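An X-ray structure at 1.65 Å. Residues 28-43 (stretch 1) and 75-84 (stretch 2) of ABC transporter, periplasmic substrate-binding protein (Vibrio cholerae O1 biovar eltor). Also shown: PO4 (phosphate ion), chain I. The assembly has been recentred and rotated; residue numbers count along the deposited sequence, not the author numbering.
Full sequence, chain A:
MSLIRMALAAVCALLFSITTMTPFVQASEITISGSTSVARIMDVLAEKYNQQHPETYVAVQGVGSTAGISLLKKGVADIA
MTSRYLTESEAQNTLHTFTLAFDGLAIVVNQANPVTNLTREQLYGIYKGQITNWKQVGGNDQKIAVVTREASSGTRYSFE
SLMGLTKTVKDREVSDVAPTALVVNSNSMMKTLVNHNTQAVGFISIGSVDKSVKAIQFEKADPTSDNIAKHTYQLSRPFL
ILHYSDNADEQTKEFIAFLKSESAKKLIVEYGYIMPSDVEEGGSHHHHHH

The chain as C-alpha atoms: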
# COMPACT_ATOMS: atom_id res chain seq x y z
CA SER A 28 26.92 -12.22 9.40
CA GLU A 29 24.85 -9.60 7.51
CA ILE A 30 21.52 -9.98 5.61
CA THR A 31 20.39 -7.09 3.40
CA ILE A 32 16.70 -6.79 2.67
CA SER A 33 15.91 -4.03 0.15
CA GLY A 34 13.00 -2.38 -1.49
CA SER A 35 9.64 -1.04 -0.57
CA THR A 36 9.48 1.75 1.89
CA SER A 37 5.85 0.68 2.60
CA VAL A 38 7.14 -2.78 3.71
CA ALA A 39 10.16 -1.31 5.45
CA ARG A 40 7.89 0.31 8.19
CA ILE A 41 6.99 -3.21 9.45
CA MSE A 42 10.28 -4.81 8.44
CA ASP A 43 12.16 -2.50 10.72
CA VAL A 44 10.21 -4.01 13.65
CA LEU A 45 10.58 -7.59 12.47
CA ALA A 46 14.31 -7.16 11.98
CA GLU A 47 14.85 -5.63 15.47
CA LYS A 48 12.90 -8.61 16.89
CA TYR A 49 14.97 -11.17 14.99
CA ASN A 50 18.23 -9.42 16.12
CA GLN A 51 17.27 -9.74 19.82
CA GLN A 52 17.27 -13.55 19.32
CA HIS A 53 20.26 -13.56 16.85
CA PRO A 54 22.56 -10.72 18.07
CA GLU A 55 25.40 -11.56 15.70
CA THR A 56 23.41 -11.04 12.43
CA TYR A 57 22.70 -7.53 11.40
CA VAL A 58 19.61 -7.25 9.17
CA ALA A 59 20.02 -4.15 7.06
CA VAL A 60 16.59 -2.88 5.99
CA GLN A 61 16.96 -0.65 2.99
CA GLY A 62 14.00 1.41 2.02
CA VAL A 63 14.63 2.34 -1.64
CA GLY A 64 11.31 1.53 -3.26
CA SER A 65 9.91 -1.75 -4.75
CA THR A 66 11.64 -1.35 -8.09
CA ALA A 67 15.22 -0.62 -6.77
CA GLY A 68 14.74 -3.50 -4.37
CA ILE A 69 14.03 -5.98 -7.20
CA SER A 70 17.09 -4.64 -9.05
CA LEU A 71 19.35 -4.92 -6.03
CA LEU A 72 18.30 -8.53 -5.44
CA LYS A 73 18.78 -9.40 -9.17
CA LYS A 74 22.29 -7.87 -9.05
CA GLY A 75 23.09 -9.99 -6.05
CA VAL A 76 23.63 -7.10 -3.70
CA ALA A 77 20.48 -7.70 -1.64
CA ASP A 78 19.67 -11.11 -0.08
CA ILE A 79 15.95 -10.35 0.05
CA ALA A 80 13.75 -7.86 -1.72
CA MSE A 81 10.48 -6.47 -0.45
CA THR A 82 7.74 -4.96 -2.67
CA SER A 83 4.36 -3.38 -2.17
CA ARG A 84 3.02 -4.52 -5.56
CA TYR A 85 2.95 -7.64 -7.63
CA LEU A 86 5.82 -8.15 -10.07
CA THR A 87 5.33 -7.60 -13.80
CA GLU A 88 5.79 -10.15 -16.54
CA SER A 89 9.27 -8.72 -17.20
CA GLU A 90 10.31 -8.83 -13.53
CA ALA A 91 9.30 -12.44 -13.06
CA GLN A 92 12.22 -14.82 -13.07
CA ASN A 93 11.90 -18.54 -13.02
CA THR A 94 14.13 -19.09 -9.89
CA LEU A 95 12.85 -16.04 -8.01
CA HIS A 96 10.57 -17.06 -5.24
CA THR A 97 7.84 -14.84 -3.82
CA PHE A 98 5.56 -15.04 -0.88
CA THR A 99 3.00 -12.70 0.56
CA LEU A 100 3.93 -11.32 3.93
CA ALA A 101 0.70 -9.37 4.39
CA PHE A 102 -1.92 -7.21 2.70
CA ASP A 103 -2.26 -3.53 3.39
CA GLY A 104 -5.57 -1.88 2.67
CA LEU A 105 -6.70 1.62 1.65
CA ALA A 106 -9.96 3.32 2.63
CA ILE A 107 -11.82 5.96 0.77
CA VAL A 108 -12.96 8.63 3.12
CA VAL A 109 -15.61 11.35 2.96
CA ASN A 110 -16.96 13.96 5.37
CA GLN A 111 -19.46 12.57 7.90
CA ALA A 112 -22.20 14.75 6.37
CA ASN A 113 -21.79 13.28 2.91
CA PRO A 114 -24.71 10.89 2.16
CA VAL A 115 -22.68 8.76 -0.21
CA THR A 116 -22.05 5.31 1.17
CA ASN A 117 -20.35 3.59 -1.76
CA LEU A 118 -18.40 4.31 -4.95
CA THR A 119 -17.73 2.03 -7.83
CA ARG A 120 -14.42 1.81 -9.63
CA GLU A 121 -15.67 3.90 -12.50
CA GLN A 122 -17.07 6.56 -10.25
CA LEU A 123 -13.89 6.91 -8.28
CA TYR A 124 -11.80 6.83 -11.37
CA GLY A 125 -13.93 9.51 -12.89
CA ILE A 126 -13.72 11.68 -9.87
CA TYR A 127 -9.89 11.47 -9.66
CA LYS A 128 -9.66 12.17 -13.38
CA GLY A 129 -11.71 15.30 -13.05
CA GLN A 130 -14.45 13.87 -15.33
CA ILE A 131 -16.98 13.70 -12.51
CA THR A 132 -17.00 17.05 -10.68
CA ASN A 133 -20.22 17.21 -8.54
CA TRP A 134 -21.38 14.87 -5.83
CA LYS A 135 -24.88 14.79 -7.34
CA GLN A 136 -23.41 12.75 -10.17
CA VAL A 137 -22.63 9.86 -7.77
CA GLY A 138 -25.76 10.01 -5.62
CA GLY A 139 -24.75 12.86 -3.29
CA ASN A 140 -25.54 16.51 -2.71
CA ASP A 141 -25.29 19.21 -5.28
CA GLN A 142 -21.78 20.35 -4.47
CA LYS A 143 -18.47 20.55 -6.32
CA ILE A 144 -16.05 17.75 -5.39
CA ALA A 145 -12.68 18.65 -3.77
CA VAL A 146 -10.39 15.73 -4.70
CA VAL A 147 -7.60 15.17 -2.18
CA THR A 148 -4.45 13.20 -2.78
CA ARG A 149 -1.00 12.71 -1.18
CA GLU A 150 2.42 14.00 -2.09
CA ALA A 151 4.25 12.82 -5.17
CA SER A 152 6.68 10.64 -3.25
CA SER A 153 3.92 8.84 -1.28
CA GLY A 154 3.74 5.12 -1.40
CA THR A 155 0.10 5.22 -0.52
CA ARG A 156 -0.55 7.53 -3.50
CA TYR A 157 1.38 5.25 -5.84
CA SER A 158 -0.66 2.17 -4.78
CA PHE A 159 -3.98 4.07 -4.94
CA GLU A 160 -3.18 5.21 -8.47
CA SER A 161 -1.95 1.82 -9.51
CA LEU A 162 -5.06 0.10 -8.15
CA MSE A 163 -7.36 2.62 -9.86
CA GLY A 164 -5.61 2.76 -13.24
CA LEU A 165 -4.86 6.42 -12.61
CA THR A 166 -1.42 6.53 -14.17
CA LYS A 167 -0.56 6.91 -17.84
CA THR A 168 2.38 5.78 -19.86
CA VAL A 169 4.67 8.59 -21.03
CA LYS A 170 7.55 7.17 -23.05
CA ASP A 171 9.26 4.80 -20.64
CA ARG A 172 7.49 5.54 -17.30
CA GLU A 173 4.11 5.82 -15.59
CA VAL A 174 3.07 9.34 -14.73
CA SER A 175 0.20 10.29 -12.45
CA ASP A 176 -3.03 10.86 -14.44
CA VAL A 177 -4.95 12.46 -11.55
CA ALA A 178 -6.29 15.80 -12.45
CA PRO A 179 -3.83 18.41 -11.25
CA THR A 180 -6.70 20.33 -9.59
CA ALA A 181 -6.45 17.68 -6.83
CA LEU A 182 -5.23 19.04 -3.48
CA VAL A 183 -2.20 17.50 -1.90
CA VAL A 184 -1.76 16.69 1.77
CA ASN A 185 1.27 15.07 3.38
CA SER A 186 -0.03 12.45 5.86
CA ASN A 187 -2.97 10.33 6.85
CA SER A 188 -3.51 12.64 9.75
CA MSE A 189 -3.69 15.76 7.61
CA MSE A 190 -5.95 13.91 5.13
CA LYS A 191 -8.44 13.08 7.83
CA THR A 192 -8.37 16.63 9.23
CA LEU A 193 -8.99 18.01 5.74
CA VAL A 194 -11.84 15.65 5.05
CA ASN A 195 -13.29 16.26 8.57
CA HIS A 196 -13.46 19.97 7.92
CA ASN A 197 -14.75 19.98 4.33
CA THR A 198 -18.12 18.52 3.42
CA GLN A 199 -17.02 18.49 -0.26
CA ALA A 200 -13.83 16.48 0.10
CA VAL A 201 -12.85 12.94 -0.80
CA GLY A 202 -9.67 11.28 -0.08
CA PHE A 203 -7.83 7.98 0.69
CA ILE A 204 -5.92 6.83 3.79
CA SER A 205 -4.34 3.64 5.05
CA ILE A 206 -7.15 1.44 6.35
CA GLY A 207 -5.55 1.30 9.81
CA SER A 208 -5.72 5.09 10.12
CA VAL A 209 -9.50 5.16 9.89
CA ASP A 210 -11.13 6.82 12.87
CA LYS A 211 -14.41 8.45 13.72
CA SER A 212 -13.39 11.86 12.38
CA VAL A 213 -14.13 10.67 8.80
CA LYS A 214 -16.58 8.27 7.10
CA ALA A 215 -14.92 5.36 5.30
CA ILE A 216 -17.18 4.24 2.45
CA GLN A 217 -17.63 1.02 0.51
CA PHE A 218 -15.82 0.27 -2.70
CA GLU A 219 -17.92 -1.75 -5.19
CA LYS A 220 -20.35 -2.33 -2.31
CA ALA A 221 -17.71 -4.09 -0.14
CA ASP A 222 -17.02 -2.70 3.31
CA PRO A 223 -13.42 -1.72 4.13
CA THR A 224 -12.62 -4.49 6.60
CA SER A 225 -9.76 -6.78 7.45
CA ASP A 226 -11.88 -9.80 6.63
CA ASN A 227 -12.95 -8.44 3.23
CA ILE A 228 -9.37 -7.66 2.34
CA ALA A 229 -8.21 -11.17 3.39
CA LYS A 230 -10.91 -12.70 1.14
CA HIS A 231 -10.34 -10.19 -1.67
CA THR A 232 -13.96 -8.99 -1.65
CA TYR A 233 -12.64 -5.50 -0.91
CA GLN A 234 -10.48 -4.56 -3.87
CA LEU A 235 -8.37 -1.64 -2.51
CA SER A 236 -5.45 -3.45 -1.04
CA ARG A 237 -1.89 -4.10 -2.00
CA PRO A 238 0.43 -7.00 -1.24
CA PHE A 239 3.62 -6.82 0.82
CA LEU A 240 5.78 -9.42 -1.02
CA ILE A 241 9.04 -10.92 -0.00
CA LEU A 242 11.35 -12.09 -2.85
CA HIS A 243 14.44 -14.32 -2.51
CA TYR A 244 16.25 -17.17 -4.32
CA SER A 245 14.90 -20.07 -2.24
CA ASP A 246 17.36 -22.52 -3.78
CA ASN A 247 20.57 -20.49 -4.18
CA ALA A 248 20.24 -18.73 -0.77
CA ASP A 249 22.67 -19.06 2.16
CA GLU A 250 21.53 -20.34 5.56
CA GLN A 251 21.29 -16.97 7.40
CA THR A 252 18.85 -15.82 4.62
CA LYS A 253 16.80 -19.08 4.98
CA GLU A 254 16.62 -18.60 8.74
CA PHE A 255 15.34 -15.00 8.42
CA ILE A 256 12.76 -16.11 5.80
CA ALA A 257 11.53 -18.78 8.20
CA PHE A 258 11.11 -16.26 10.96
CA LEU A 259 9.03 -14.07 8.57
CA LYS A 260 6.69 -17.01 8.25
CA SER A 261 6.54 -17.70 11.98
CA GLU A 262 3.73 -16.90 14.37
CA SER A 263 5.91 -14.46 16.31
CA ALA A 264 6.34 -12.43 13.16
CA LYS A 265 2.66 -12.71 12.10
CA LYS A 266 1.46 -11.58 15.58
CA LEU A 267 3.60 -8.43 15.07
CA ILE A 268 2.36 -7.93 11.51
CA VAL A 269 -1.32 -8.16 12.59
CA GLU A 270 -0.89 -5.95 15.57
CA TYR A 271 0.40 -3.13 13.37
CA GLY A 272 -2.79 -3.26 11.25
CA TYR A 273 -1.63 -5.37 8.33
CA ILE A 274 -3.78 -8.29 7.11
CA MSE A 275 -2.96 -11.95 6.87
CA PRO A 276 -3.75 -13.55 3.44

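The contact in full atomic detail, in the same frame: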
# COMPACT_ATOMS: atom_id res chain seq x y z
N SER A 28 27.15 -12.40 10.86
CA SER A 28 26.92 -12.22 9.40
C SER A 28 25.96 -11.05 9.14
O SER A 28 25.50 -10.37 10.06
CB SER A 28 26.42 -13.53 8.79
OG SER A 28 26.31 -14.55 9.78
N GLU A 29 25.69 -10.78 7.87
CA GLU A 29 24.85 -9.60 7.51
C GLU A 29 23.83 -10.09 6.46
O GLU A 29 24.18 -10.88 5.66
CB GLU A 29 25.72 -8.47 6.96
CG GLU A 29 25.76 -7.18 7.80
CD GLU A 29 25.76 -5.87 6.97
OE1 GLU A 29 26.26 -5.86 5.81
OE2 GLU A 29 25.24 -4.83 7.48
N ILE A 30 22.57 -9.65 6.57
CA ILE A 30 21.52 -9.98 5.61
C ILE A 30 21.06 -8.60 5.18
O ILE A 30 20.86 -7.75 5.99
CB ILE A 30 20.33 -10.74 6.27
CG1 ILE A 30 20.72 -12.18 6.61
CG2 ILE A 30 19.17 -10.86 5.36
CD1 ILE A 30 19.75 -12.86 7.58
N THR A 31 20.83 -8.42 3.91
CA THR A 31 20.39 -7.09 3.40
C THR A 31 19.04 -7.35 2.79
O THR A 31 18.91 -8.20 1.90
CB THR A 31 21.32 -6.64 2.34
OG1 THR A 31 22.65 -6.56 2.86
CG2 THR A 31 20.96 -5.22 1.80
N ILE A 32 17.99 -6.67 3.27
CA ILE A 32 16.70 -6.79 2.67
C ILE A 32 16.36 -5.39 2.13
O ILE A 32 16.32 -4.43 2.90
CB ILE A 32 15.64 -7.37 3.70
CG1 ILE A 32 14.26 -7.42 3.10
CG2 ILE A 32 15.59 -6.59 4.99
CD1 ILE A 32 13.26 -8.39 3.85
N SER A 33 16.03 -5.30 0.85
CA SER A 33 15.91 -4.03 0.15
C SER A 33 14.62 -3.94 -0.54
O SER A 33 14.15 -4.89 -1.15
CB SER A 33 17.06 -3.96 -0.87
OG SER A 33 18.26 -4.22 -0.13
N GLY A 34 14.10 -2.70 -0.61
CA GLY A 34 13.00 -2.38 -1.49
C GLY A 34 12.00 -1.41 -0.88
O GLY A 34 12.37 -0.40 -0.29
N SER A 35 10.78 -1.79 -1.01
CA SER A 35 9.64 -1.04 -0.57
C SER A 35 9.75 -0.35 0.75
O SER A 35 10.03 -0.95 1.77
CB SER A 35 8.38 -1.92 -0.61
OG SER A 35 7.28 -1.32 0.05
N THR A 36 9.51 0.97 0.69
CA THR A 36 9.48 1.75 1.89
C THR A 36 8.17 1.49 2.63
O THR A 36 8.19 1.66 3.82
CB THR A 36 9.53 3.28 1.57
OG1 THR A 36 8.39 3.63 0.77
CG2 THR A 36 10.85 3.67 0.83
N SER A 37 7.13 1.13 1.95
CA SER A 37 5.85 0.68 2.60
C SER A 37 6.15 -0.55 3.52
O SER A 37 5.82 -0.57 4.72
CB SER A 37 4.77 0.42 1.58
OG SER A 37 4.67 1.54 0.59
N VAL A 38 6.79 -1.56 2.97
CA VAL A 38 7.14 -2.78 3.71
C VAL A 38 8.17 -2.49 4.72
O VAL A 38 8.22 -3.10 5.81
CB VAL A 38 7.59 -3.86 2.80
CG1 VAL A 38 7.77 -5.18 3.61
CG2 VAL A 38 6.59 -4.09 1.79
N ALA A 39 9.06 -1.53 4.53
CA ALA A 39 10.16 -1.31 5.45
C ALA A 39 9.64 -0.84 6.86
O ALA A 39 10.30 -1.06 7.81
CB ALA A 39 11.11 -0.26 4.93
N ARG A 40 8.53 -0.17 6.91
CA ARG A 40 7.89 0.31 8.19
C ARG A 40 7.71 -0.93 9.12
O ARG A 40 8.27 -1.02 10.20
CB ARG A 40 6.54 0.97 7.86
CG ARG A 40 6.69 2.26 6.98
CD ARG A 40 5.45 3.19 7.01
NE ARG A 40 5.09 3.47 8.40
CZ ARG A 40 3.90 3.28 8.94
NH1 ARG A 40 2.88 2.78 8.23
NH2 ARG A 40 3.72 3.58 10.22
N ILE A 41 7.16 -2.01 8.60
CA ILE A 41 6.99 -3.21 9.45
C ILE A 41 8.25 -4.04 9.50
O ILE A 41 8.58 -4.60 10.52
CB ILE A 41 5.74 -4.00 9.05
CG1 ILE A 41 5.39 -5.11 10.04
CG2 ILE A 41 5.86 -4.64 7.62
CD1 ILE A 41 5.09 -4.60 11.55
N MSE A 42 9.06 -4.01 8.42
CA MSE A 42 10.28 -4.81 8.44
C MSE A 42 11.28 -4.34 9.47
O MSE A 42 12.00 -5.13 10.06
CB MSE A 42 10.95 -4.97 7.05
CG MSE A 42 12.09 -5.85 6.91
SE MSE A 42 11.47 -7.72 7.25
CE MSE A 42 10.12 -7.91 5.89
N ASP A 43 11.29 -3.02 9.68
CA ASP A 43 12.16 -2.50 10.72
C ASP A 43 11.87 -3.14 12.12
O ASP A 43 12.75 -3.56 12.86
CB ASP A 43 11.94 -1.01 10.84
CG ASP A 43 12.72 -0.17 9.81
OD1 ASP A 43 13.66 -0.69 9.13
OD2 ASP A 43 12.27 0.93 9.54
N GLY A 75 22.38 -9.26 -7.07
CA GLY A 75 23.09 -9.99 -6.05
C GLY A 75 23.68 -9.20 -4.94
O GLY A 75 24.47 -9.69 -4.15
N VAL A 76 23.21 -7.94 -4.80
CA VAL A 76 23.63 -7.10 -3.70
C VAL A 76 22.59 -6.80 -2.64
O VAL A 76 22.83 -5.86 -1.86
CB VAL A 76 24.18 -5.71 -4.31
CG1 VAL A 76 25.39 -5.95 -5.23
CG2 VAL A 76 23.14 -4.98 -5.14
N ALA A 77 21.39 -7.40 -2.75
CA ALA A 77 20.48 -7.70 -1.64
C ALA A 77 20.27 -9.22 -1.53
O ALA A 77 20.31 -9.89 -2.53
CB ALA A 77 19.09 -7.03 -1.90
N ASP A 78 20.03 -9.74 -0.32
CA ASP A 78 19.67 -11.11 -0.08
C ASP A 78 18.17 -11.35 -0.25
O ASP A 78 17.75 -12.45 -0.63
CB ASP A 78 20.07 -11.51 1.28
CG ASP A 78 21.55 -11.41 1.50
OD1 ASP A 78 22.30 -12.17 0.83
OD2 ASP A 78 22.02 -10.60 2.30
N ILE A 79 17.38 -10.31 0.08
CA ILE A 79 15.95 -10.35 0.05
C ILE A 79 15.41 -9.11 -0.57
O ILE A 79 15.94 -8.09 -0.24
CB ILE A 79 15.33 -10.61 1.49
CG1 ILE A 79 16.00 -11.86 2.11
CG2 ILE A 79 13.83 -10.82 1.34
CD1 ILE A 79 15.67 -12.12 3.57
N ALA A 80 14.37 -9.12 -1.38
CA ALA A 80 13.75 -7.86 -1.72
C ALA A 80 12.34 -7.83 -1.07
O ALA A 80 11.71 -8.84 -0.78
CB ALA A 80 13.67 -7.65 -3.18
N MSE A 81 11.80 -6.61 -0.93
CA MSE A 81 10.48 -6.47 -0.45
C MSE A 81 9.75 -5.49 -1.43
O MSE A 81 10.36 -4.52 -1.90
CB MSE A 81 10.45 -6.00 1.02
CG MSE A 81 11.09 -4.78 1.26
SE MSE A 81 11.45 -4.58 3.28
CE MSE A 81 12.74 -3.27 2.72
N THR A 82 8.53 -5.80 -1.78
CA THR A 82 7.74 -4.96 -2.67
C THR A 82 6.39 -4.73 -2.06
O THR A 82 5.91 -5.48 -1.28
CB THR A 82 7.53 -5.52 -4.10
OG1 THR A 82 6.63 -6.66 -4.10
CG2 THR A 82 8.83 -5.93 -4.76
N SER A 83 5.73 -3.63 -2.47
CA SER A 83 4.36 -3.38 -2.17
C SER A 83 3.39 -3.48 -3.35
O SER A 83 2.31 -2.84 -3.40
CB SER A 83 4.31 -2.03 -1.49
OG SER A 83 4.87 -1.05 -2.41
N ARG A 84 3.76 -4.27 -4.33
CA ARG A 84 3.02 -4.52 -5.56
C ARG A 84 3.43 -5.82 -6.12
O ARG A 84 4.50 -6.34 -5.77
CB ARG A 84 3.28 -3.47 -6.62
CG ARG A 84 4.73 -3.38 -6.99
CD ARG A 84 4.96 -2.43 -8.14
NE ARG A 84 6.36 -2.23 -8.52
CZ ARG A 84 7.05 -3.06 -9.31
NH1 ARG A 84 6.53 -4.20 -9.69
NH2 ARG A 84 8.32 -2.78 -9.63
P PO4 I . 7.22 1.59 -2.22
O1 PO4 I . 6.41 0.82 -1.18
O2 PO4 I . 6.27 2.78 -2.80
O3 PO4 I . 8.52 2.24 -1.62
O4 PO4 I . 7.60 0.82 -3.47

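The two stretches meet as neighbouring, parallel strands, 29-34 beside 79-82, their N-to-C directions 28° apart and their axes 4.4 Å apart at closest approach. The ladder alternates as parallel strands do. Ile79 N donates to Thr31 O (3.2 Å), Ser33 N to Ile79 O (3.0 Å), Met81 N to Ser33 O (2.9 Å) and Ser35 N to Met81 O (2.9 Å), so odd-numbered residues on both sides carry the rungs, the last of them from Ser35, just beyond the strand. Between these rungs the chains come close enough for CA-H...O contacts; Ala80 CA lies 3.1 Å from Ser33 O.

Asp78 closes the entry to the ladder. Its backbone N donates to Thr31 O (2.9 Å), an acceptor shared with Ile79 N, while its side chain reaches back so that OD2 accepts from Thr31 N at 3.0 Å. A carboxylate thus does, for one amide, the work of a backbone carbonyl. Asp78 and Thr31 bracket this end with a donor and an acceptor each.

The two faces of the sheet follow different size rules. On one, Ile32 pairs with Ile79, and the branches interlock: Ile32 CD1 packs 3.5 Å from Ile79 CG2, while Ile79 CD1 extends to Ile30 CG2 at 4.1 Å. On the other, Ser33 is bridged to Ala80; here the paired side chains are small, and Ser33 OG sits 3.4 Å from Ala77 CB.

Gly34 and Met81 show how a hollow is made in the backbone itself. With phi/psi of 142/-132, Gly34 adopts a conformation that by itself calls for glycine, and an ideal CB there would lie only 2.1 Å from Met81 O. Gly34 CA makes a CA-H...O contact with Met81 O at 3.4 Å, as Ile32 CA does with Ile79 O at 3.3 Å; what the glycine provides is the room on the side where a CB would strike that oxygen. The chain then passes through Ser35 into helix 36-43.

The large bump is Met81, a selenomethionine with 167 Å² covered by stretch 1, more than any other residue in the contact. Its side chain, p at chi1 and t at chi2 and chi3, projects from strand 79-82 into the hollow between Ile32 of strand 29-34 and the helix. The selenium lies 3.7 Å from Val38 CG1, 3.8 Å from Met42 CB and 4.0 Å from Ile32 CG1, and the terminal CE continues to Ala39 CB at 4.1 Å. Val38 and Met42, one helical turn apart, with Ala39 beside them, supply the helix wall; Ile32 supplies the strand wall.

Beyond this hollow the contact turns polar. Ser35 caps the helix, its OG accepting from Val38 N at 3.0 Å, and the same OG packs 3.4 Å from Ser83 CB. A phosphate ion, probably from the crystallisation liquor, joins the stretches here: its O1 accepts from Ser35 OG (2.6 Å), Ser37 OG (2.6 Å) and Ser83 OG (2.7 Å), while Thr36 N and Thr36 OG1 each donate to O3 at 2.8 Å.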